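Local coordinates for protein putative pectin lyase (Geobacillus virus E2, PDB 7CHU) that serves as a tailspike of a deep-sea thermophilic bacteriophage, probably recognising and perhaps degrading a host surface polysaccharide, at residues P305-V316 / N326-K337. Residues are numbered along the deposited sequence; the frame is centred on the assembly and turned at random.
Sequences PHMYLDGDVTYV and NDFIKVKGDRNK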
ATOM      1  N   PRO A 305     -24.628  -2.781  -4.991  1.00 12.82           N
ATOM      2  CA  PRO A 305     -23.248  -3.269  -4.977  1.00 15.64           C
ATOM      3  C   PRO A 305     -22.439  -2.602  -3.877  1.00 15.23           C
ATOM      4  O   PRO A 305     -22.766  -1.503  -3.413  1.00 16.11           O
ATOM      5  CB  PRO A 305     -22.724  -2.905  -6.369  1.00 14.75           C
ATOM      6  CG  PRO A 305     -23.587  -1.758  -6.804  1.00 17.59           C
ATOM      7  CD  PRO A 305     -24.938  -2.015  -6.205  1.00 15.61           C
ATOM      8  N   HIS A 306     -21.409  -3.321  -3.411  1.00 14.69           N
ATOM      9  CA  HIS A 306     -20.480  -2.728  -2.453  1.00 17.43           C
ATOM     10  C   HIS A 306     -19.771  -1.549  -3.085  1.00 13.33           C
ATOM     11  O   HIS A 306     -19.595  -0.515  -2.443  1.00 14.18           O
ATOM     12  CB  HIS A 306     -19.444  -3.749  -1.944  1.00 12.38           C
ATOM     13  CG  HIS A 306     -19.917  -4.580  -0.783  1.00 13.87           C
ATOM     14  ND1 HIS A 306     -21.249  -4.788  -0.508  1.00 20.58           N
ATOM     15  CD2 HIS A 306     -19.228  -5.242   0.183  1.00 15.73           C
ATOM     16  CE1 HIS A 306     -21.363  -5.555   0.565  1.00 22.96           C
ATOM     17  NE2 HIS A 306     -20.152  -5.835   1.010  1.00 15.05           N
ATOM     18  N   MET A 307     -19.377  -1.674  -4.352  1.00 13.40           N
ATOM     19  CA  MET A 307     -18.808  -0.551  -5.095  1.00 15.55           C
ATOM     20  C   MET A 307     -19.510  -0.467  -6.440  1.00 17.36           C
ATOM     21  O   MET A 307     -19.444  -1.421  -7.224  1.00 15.67           O
ATOM     22  CB  MET A 307     -17.297  -0.724  -5.295  1.00 13.91           C
ATOM     23  CG  MET A 307     -16.701   0.352  -6.221  1.00 15.53           C
ATOM     24  SD  MET A 307     -14.923   0.197  -6.482  0.74 19.22           S
ATOM     25  CE  MET A 307     -14.324   0.461  -4.815  1.00 19.24           C
ATOM     26  N   TYR A 308     -20.174   0.661  -6.726  1.00 15.60           N
ATOM     27  CA  TYR A 308     -20.679   0.932  -8.075  1.00 13.48           C
ATOM     28  C   TYR A 308     -19.667   1.812  -8.787  1.00 12.86           C
ATOM     29  O   TYR A 308     -19.447   2.953  -8.379  1.00 13.87           O
ATOM     30  CB  TYR A 308     -22.050   1.614  -8.066  1.00 13.36           C
ATOM     31  CG  TYR A 308     -22.493   2.002  -9.453  1.00 17.56           C
ATOM     32  CD1 TYR A 308     -22.791   1.022 -10.406  1.00 17.70           C
ATOM     33  CD2 TYR A 308     -22.599   3.341  -9.828  1.00 16.24           C
ATOM     34  CE1 TYR A 308     -23.183   1.356 -11.693  1.00 20.88           C
ATOM     35  CE2 TYR A 308     -22.993   3.691 -11.111  1.00 18.04           C
ATOM     36  CZ  TYR A 308     -23.286   2.696 -12.043  1.00 22.65           C
ATOM     37  OH  TYR A 308     -23.679   3.044 -13.318  1.00 19.39           O
ATOM     38  N   LEU A 309     -19.020   1.283  -9.821  1.00 14.37           N
ATOM     39  CA  LEU A 309     -17.879   1.950 -10.452  1.00 12.74           C
ATOM     40  C   LEU A 309     -18.238   2.454 -11.854  1.00 16.37           C
ATOM     41  O   LEU A 309     -17.816   1.890 -12.859  1.00 15.54           O
ATOM     42  CB  LEU A 309     -16.705   0.987 -10.485  1.00 16.75           C
ATOM     43  CG  LEU A 309     -15.352   1.434 -11.017  1.00 17.71           C
ATOM     44  CD1 LEU A 309     -15.121   2.858 -10.585  1.00 22.00           C
ATOM     45  CD2 LEU A 309     -14.226   0.493 -10.495  1.00 16.64           C
ATOM     46  N   ASP A 310     -19.010   3.555 -11.916  1.00 19.33           N
ATOM     47  CA  ASP A 310     -19.178   4.311 -13.164  1.00 19.42           C
ATOM     48  C   ASP A 310     -18.012   5.292 -13.276  1.00 15.77           C
ATOM     49  O   ASP A 310     -18.123   6.491 -12.984  1.00 18.94           O
ATOM     50  CB  ASP A 310     -20.530   5.016 -13.202  1.00 18.31           C
ATOM     51  CG  ASP A 310     -20.755   5.836 -14.484  1.00 19.21           C
ATOM     52  OD1 ASP A 310     -20.115   5.582 -15.542  1.00 18.46           O
ATOM     53  OD2 ASP A 310     -21.599   6.756 -14.419  1.00 21.19           O
ATOM     54  N   GLY A 311     -16.872   4.757 -13.717  1.00 15.81           N
ATOM     55  CA  GLY A 311     -15.633   5.515 -13.805  1.00 14.73           C
ATOM     56  C   GLY A 311     -14.586   4.741 -14.576  1.00 14.89           C
ATOM     57  O   GLY A 311     -14.759   3.557 -14.883  1.00 14.85           O
ATOM     58  N   ASP A 312     -13.483   5.425 -14.881  1.00 13.50           N
ATOM     59  CA  ASP A 312     -12.393   4.850 -15.654  1.00 15.39           C
ATOM     60  C   ASP A 312     -11.097   4.855 -14.856  1.00 17.68           C
ATOM     61  O   ASP A 312     -10.904   5.689 -13.964  1.00 13.80           O
ATOM     62  CB  ASP A 312     -12.184   5.607 -16.965  1.00 12.09           C
ATOM     63  CG  ASP A 312     -13.433   5.631 -17.835  1.00 19.08           C
ATOM     64  OD1 ASP A 312     -14.167   4.613 -17.918  1.00 16.26           O
ATOM     65  OD2 ASP A 312     -13.675   6.688 -18.457  1.00 20.15           O
ATOM     66  N   VAL A 313     -10.198   3.926 -15.200  1.00 16.34           N
ATOM     67  CA  VAL A 313      -8.849   3.876 -14.627  1.00 13.38           C
ATOM     68  C   VAL A 313      -8.896   3.970 -13.110  1.00 14.37           C
ATOM     69  O   VAL A 313      -8.147   4.743 -12.499  1.00 16.79           O
ATOM     70  CB  VAL A 313      -7.950   4.994 -15.193  1.00 18.45           C
ATOM     71  CG1 VAL A 313      -6.471   4.628 -15.013  1.00 19.75           C
ATOM     72  CG2 VAL A 313      -8.256   5.246 -16.663  1.00 13.97           C
ATOM     73  N   THR A 314      -9.772   3.202 -12.490  1.00 14.14           N
ATOM     74  CA  THR A 314      -9.790   3.103 -11.041  1.00 17.98           C
ATOM     75  C   THR A 314      -8.864   1.977 -10.607  1.00 17.67           C
ATOM     76  O   THR A 314      -8.777   0.936 -11.273  1.00 19.58           O
ATOM     77  CB  THR A 314     -11.217   2.838 -10.540  1.00 18.96           C
ATOM     78  OG1 THR A 314     -12.120   3.739 -11.195  1.00 22.31           O
ATOM     79  CG2 THR A 314     -11.330   3.013  -9.022  1.00 16.85           C
ATOM     80  N   TYR A 315      -8.187   2.172  -9.488  1.00 13.22           N
ATOM     81  CA  TYR A 315      -7.252   1.176  -8.973  1.00 15.20           C
ATOM     82  C   TYR A 315      -7.844   0.610  -7.689  1.00 16.09           C
ATOM     83  O   TYR A 315      -7.955   1.327  -6.689  1.00 17.07           O
ATOM     84  CB  TYR A 315      -5.879   1.787  -8.695  1.00 13.12           C
ATOM     85  CG  TYR A 315      -5.231   2.557  -9.838  1.00 14.91           C
ATOM     86  CD1 TYR A 315      -5.750   3.776 -10.254  1.00 12.33           C
ATOM     87  CD2 TYR A 315      -4.069   2.083 -10.462  1.00 13.78           C
ATOM     88  CE1 TYR A 315      -5.144   4.506 -11.258  1.00 13.40           C
ATOM     89  CE2 TYR A 315      -3.450   2.801 -11.474  1.00 13.40           C
ATOM     90  CZ  TYR A 315      -4.003   4.024 -11.867  1.00 14.32           C
ATOM     91  OH  TYR A 315      -3.403   4.769 -12.854  1.00 16.92           O
ATOM     92  N   VAL A 316      -8.251  -0.651  -7.718  1.00 15.13           N
ATOM     93  CA  VAL A 316      -8.766  -1.307  -6.523  1.00 11.11           C
ATOM     94  C   VAL A 316      -7.716  -2.338  -6.108  1.00 16.81           C
ATOM     95  O   VAL A 316      -7.706  -3.478  -6.601  1.00 13.06           O
ATOM     96  CB  VAL A 316     -10.147  -1.938  -6.769  1.00 14.31           C
ATOM     97  CG1 VAL A 316     -10.729  -2.490  -5.482  1.00 13.98           C
ATOM     98  CG2 VAL A 316     -11.119  -0.899  -7.421  1.00 15.39           C
ATOM     99  N   ASN A 326     -25.649  -8.343  -4.024  1.00 17.97           N
ATOM    100  CA  ASN A 326     -25.487  -7.730  -5.346  1.00 18.24           C
ATOM    101  C   ASN A 326     -24.119  -8.134  -5.887  1.00 16.72           C
ATOM    102  O   ASN A 326     -23.508  -9.068  -5.371  1.00 20.74           O
ATOM    103  CB  ASN A 326     -25.617  -6.203  -5.287  1.00 18.83           C
ATOM    104  CG  ASN A 326     -26.074  -5.604  -6.610  1.00 18.53           C
ATOM    105  OD1 ASN A 326     -25.281  -5.440  -7.536  1.00 18.59           O
ATOM    106  ND2 ASN A 326     -27.360  -5.283  -6.700  1.00 17.81           N
ATOM    107  N   ASP A 327     -23.652  -7.488  -6.951  1.00 17.10           N
ATOM    108  CA  ASP A 327     -22.257  -7.643  -7.353  1.00 18.44           C
ATOM    109  C   ASP A 327     -21.396  -6.906  -6.339  1.00 14.79           C
ATOM    110  O   ASP A 327     -21.787  -5.850  -5.842  1.00 17.53           O
ATOM    111  CB  ASP A 327     -22.005  -7.077  -8.751  1.00 18.08           C
ATOM    112  CG  ASP A 327     -23.013  -7.563  -9.770  1.00 20.08           C
ATOM    113  OD1 ASP A 327     -23.195  -8.794  -9.893  1.00 17.04           O
ATOM    114  OD2 ASP A 327     -23.621  -6.711 -10.452  1.00 19.88           O
ATOM    115  N   PHE A 328     -20.239  -7.459  -6.003  1.00 12.67           N
ATOM    116  CA  PHE A 328     -19.331  -6.735  -5.143  1.00 15.57           C
ATOM    117  C   PHE A 328     -18.814  -5.454  -5.826  1.00 15.72           C
ATOM    118  O   PHE A 328     -18.756  -4.393  -5.203  1.00 17.35           O
ATOM    119  CB  PHE A 328     -18.090  -7.598  -4.824  1.00 14.14           C
ATOM    120  CG  PHE A 328     -18.252  -8.530  -3.647  1.00 16.05           C
ATOM    121  CD1 PHE A 328     -18.636  -8.052  -2.404  1.00 12.03           C
ATOM    122  CD2 PHE A 328     -17.991  -9.890  -3.782  1.00 16.25           C
ATOM    123  CE1 PHE A 328     -18.775  -8.910  -1.326  1.00 13.53           C
ATOM    124  CE2 PHE A 328     -18.128 -10.752  -2.707  1.00 14.79           C
ATOM    125  CZ  PHE A 328     -18.523 -10.260  -1.478  1.00 16.90           C
ATOM    126  N   ILE A 329     -18.439  -5.563  -7.106  1.00 12.85           N
ATOM    127  CA  ILE A 329     -18.006  -4.415  -7.897  1.00 13.66           C
ATOM    128  C   ILE A 329     -18.793  -4.438  -9.196  1.00 13.99           C
ATOM    129  O   ILE A 329     -18.603  -5.338 -10.022  1.00 15.56           O
ATOM    130  CB  ILE A 329     -16.499  -4.418  -8.203  1.00 11.79           C
ATOM    131  CG1 ILE A 329     -15.658  -4.585  -6.928  1.00 14.89           C
ATOM    132  CG2 ILE A 329     -16.098  -3.104  -8.923  1.00 14.33           C
ATOM    133  CD1 ILE A 329     -14.180  -4.708  -7.197  1.00 11.64           C
ATOM    134  N   LYS A 330     -19.642  -3.433  -9.406  1.00 13.80           N
ATOM    135  CA  LYS A 330     -20.424  -3.305 -10.635  1.00 11.37           C
ATOM    136  C   LYS A 330     -19.770  -2.227 -11.490  1.00 14.49           C
ATOM    137  O   LYS A 330     -19.783  -1.046 -11.126  1.00 16.24           O
ATOM    138  CB  LYS A 330     -21.870  -2.960 -10.301  1.00 12.92           C
ATOM    139  CG  LYS A 330     -22.849  -3.089 -11.421  1.00 17.66           C
ATOM    140  CD  LYS A 330     -24.212  -2.550 -10.981  1.00 21.02           C
ATOM    141  CE  LYS A 330     -25.364  -3.459 -11.370  1.00 30.00           C
ATOM    142  NZ  LYS A 330     -25.495  -4.664 -10.467  1.00 33.42           N
ATOM    143  N   VAL A 331     -19.151  -2.636 -12.596  1.00 14.15           N
ATOM    144  CA  VAL A 331     -18.297  -1.752 -13.388  1.00 15.00           C
ATOM    145  C   VAL A 331     -19.072  -1.240 -14.594  1.00 15.16           C
ATOM    146  O   VAL A 331     -19.705  -2.022 -15.317  1.00 14.18           O
ATOM    147  CB  VAL A 331     -17.018  -2.474 -13.852  1.00 16.66           C
ATOM    148  CG1 VAL A 331     -16.159  -1.548 -14.730  1.00 11.19           C
ATOM    149  CG2 VAL A 331     -16.218  -3.016 -12.650  1.00 13.27           C
ATOM    150  N   LYS A 332     -18.978   0.071 -14.836  1.00 13.43           N
ATOM    151  CA  LYS A 332     -19.389   0.698 -16.075  1.00 15.33           C
ATOM    152  C   LYS A 332     -18.247   1.651 -16.401  1.00 16.31           C
ATOM    153  O   LYS A 332     -18.259   2.825 -16.014  1.00 17.04           O
ATOM    154  CB  LYS A 332     -20.733   1.425 -15.934  1.00 20.69           C
ATOM    155  CG  LYS A 332     -21.224   2.166 -17.209  1.00 22.82           C
ATOM    156  CD  LYS A 332     -22.421   3.061 -16.832  1.00 24.13           C
ATOM    157  CE  LYS A 332     -22.964   3.850 -18.009  1.00 29.97           C
ATOM    158  NZ  LYS A 332     -22.027   4.904 -18.472  1.00 30.91           N
ATOM    159  N   GLY A 333     -17.254   1.142 -17.110  1.00 15.04           N
ATOM    160  CA  GLY A 333     -16.097   1.942 -17.447  1.00 15.65           C
ATOM    161  C   GLY A 333     -14.954   1.084 -17.955  1.00 16.47           C
ATOM    162  O   GLY A 333     -15.071  -0.136 -18.096  1.00 18.19           O
ATOM    163  N   ASP A 334     -13.830   1.754 -18.213  1.00 13.59           N
ATOM    164  CA  ASP A 334     -12.697   1.171 -18.917  1.00 14.80           C
ATOM    165  C   ASP A 334     -11.428   1.255 -18.092  1.00 16.77           C
ATOM    166  O   ASP A 334     -11.202   2.237 -17.382  1.00 14.25           O
ATOM    167  CB  ASP A 334     -12.434   1.884 -20.247  1.00 16.77           C
ATOM    168  CG  ASP A 334     -13.648   1.883 -21.161  1.00 21.27           C
ATOM    169  OD1 ASP A 334     -14.470   0.950 -21.053  1.00 19.54           O
ATOM    170  OD2 ASP A 334     -13.779   2.822 -21.976  1.00 20.70           O
ATOM    171  N   ARG A 335     -10.583   0.226 -18.244  1.00 16.82           N
ATOM    172  CA  ARG A 335      -9.213   0.193 -17.709  1.00 14.85           C
ATOM    173  C   ARG A 335      -9.189   0.306 -16.187  1.00 14.35           C
ATOM    174  O   ARG A 335      -8.234   0.811 -15.602  1.00 14.14           O
ATOM    175  CB  ARG A 335      -8.336   1.289 -18.332  1.00 17.89           C
ATOM    176  CG  ARG A 335      -8.336   1.339 -19.865  1.00 18.79           C
ATOM    177  CD  ARG A 335      -6.924   1.538 -20.438  1.00 20.12           C
ATOM    178  NE  ARG A 335      -6.219   2.712 -19.901  1.00 21.68           N
ATOM    179  CZ  ARG A 335      -6.395   3.961 -20.352  1.00 24.33           C
ATOM    180  NH1 ARG A 335      -7.264   4.205 -21.324  1.00 20.89           N
ATOM    181  NH2 ARG A 335      -5.724   4.980 -19.823  1.00 22.79           N
ATOM    182  N   ASN A 336     -10.234  -0.144 -15.522  1.00 11.50           N
ATOM    183  CA  ASN A 336     -10.103  -0.261 -14.092  1.00 14.89           C
ATOM    184  C   ASN A 336      -9.262  -1.485 -13.765  1.00 17.54           C
ATOM    185  O   ASN A 336      -9.125  -2.418 -14.579  1.00 17.66           O
ATOM    186  CB  ASN A 336     -11.476  -0.309 -13.446  1.00 12.40           C
ATOM    187  CG  ASN A 336     -12.324   0.896 -13.831  1.00 16.43           C
ATOM    188  OD1 ASN A 336     -12.050   2.019 -13.389  1.00 15.11           O
ATOM    189  ND2 ASN A 336     -13.314   0.685 -14.697  1.00 12.78           N
ATOM    190  N   LYS A 337      -8.671  -1.465 -12.573  1.00 15.95           N
ATOM    191  CA  LYS A 337      -7.725  -2.490 -12.142  1.00 16.16           C
ATOM    192  C   LYS A 337      -8.156  -3.041 -10.791  1.00 17.98           C
ATOM    193  O   LYS A 337      -8.224  -2.301  -9.799  1.00 16.27           O
ATOM    194  CB  LYS A 337      -6.311  -1.911 -12.079  1.00 17.90           C
ATOM    195  CG  LYS A 337      -5.826  -1.513 -13.469  1.00 16.27           C
ATOM    196  CD  LYS A 337      -4.603  -0.636 -13.432  1.00 18.49           C
ATOM    197  CE  LYS A 337      -4.185  -0.214 -14.862  1.00 19.31           C
ATOM    198  NZ  LYS A 337      -5.275   0.509 -15.607  1.00 18.67           N
TER
HETATM  199  O   HOH W   1     -22.214   7.356 -17.069  1.00 23.38           O
HETATM  200  O   HOH W   2     -15.049   4.933 -20.699  1.00 25.84           O
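The side-chain amide of Asn-336 reaches across to Thr-314 and Gly-311 and ties the two turns together. Its OD1 takes two bonds, from Thr-314 N at 2.7 Å and from Thr-314 OG1 at 2.8 Å, while its ND2 donates to Gly-311 O, which lies within 5° of the amide plane. CG stands anti to the carbonyl carbon (chi1 -56°), turning the amide toward the coil of 305-316. Asp-334 N bonds to Asp-312 OD1 (2.9 Å) on the anti side but tilted out of the carboxylate plane, and a water links that oxygen to OD2 of Asp-334, whose strongest polar partner is Met-358; the water probably eases the nearness of two acids. Asp-310 forms a long salt bridge, OD1 to Lys-332 NZ 3.6 Å, and a second water joins its OD2 to the ammonium. Arg-278 is a further salt-bridge partner for both Asp-310 and Asp-312. Successive coils of a right-handed parallel beta-helix, the pectate lyase-like fold, meet here: strands 307-309 and 329-331 run nearly parallel, Leu-309 N donating to Lys-330 O (2.8 Å) and Lys-332 N to Leu-309 O, and pairing resumes after the turn with Val-316 N to Lys-337 O. Inside the coil Leu-309 CD2 rests 3.9 Å from Asn-336 CG and touches Ile-329 CG2, which also meets Met-307 SD. His-306 and Phe-328 form a T-shaped pair, phenyl edge to imidazole face, planes at 75°. On the other side of the strands, Lys-330 CD lies 3.9 Å from Tyr-308 CD1, its ammonium held by Asn-326 and Asp-327. Val-313 CG2 sits over one face of the Arg-335 guanidinium, which is salt-bridged to Asp-342 of the second subunit.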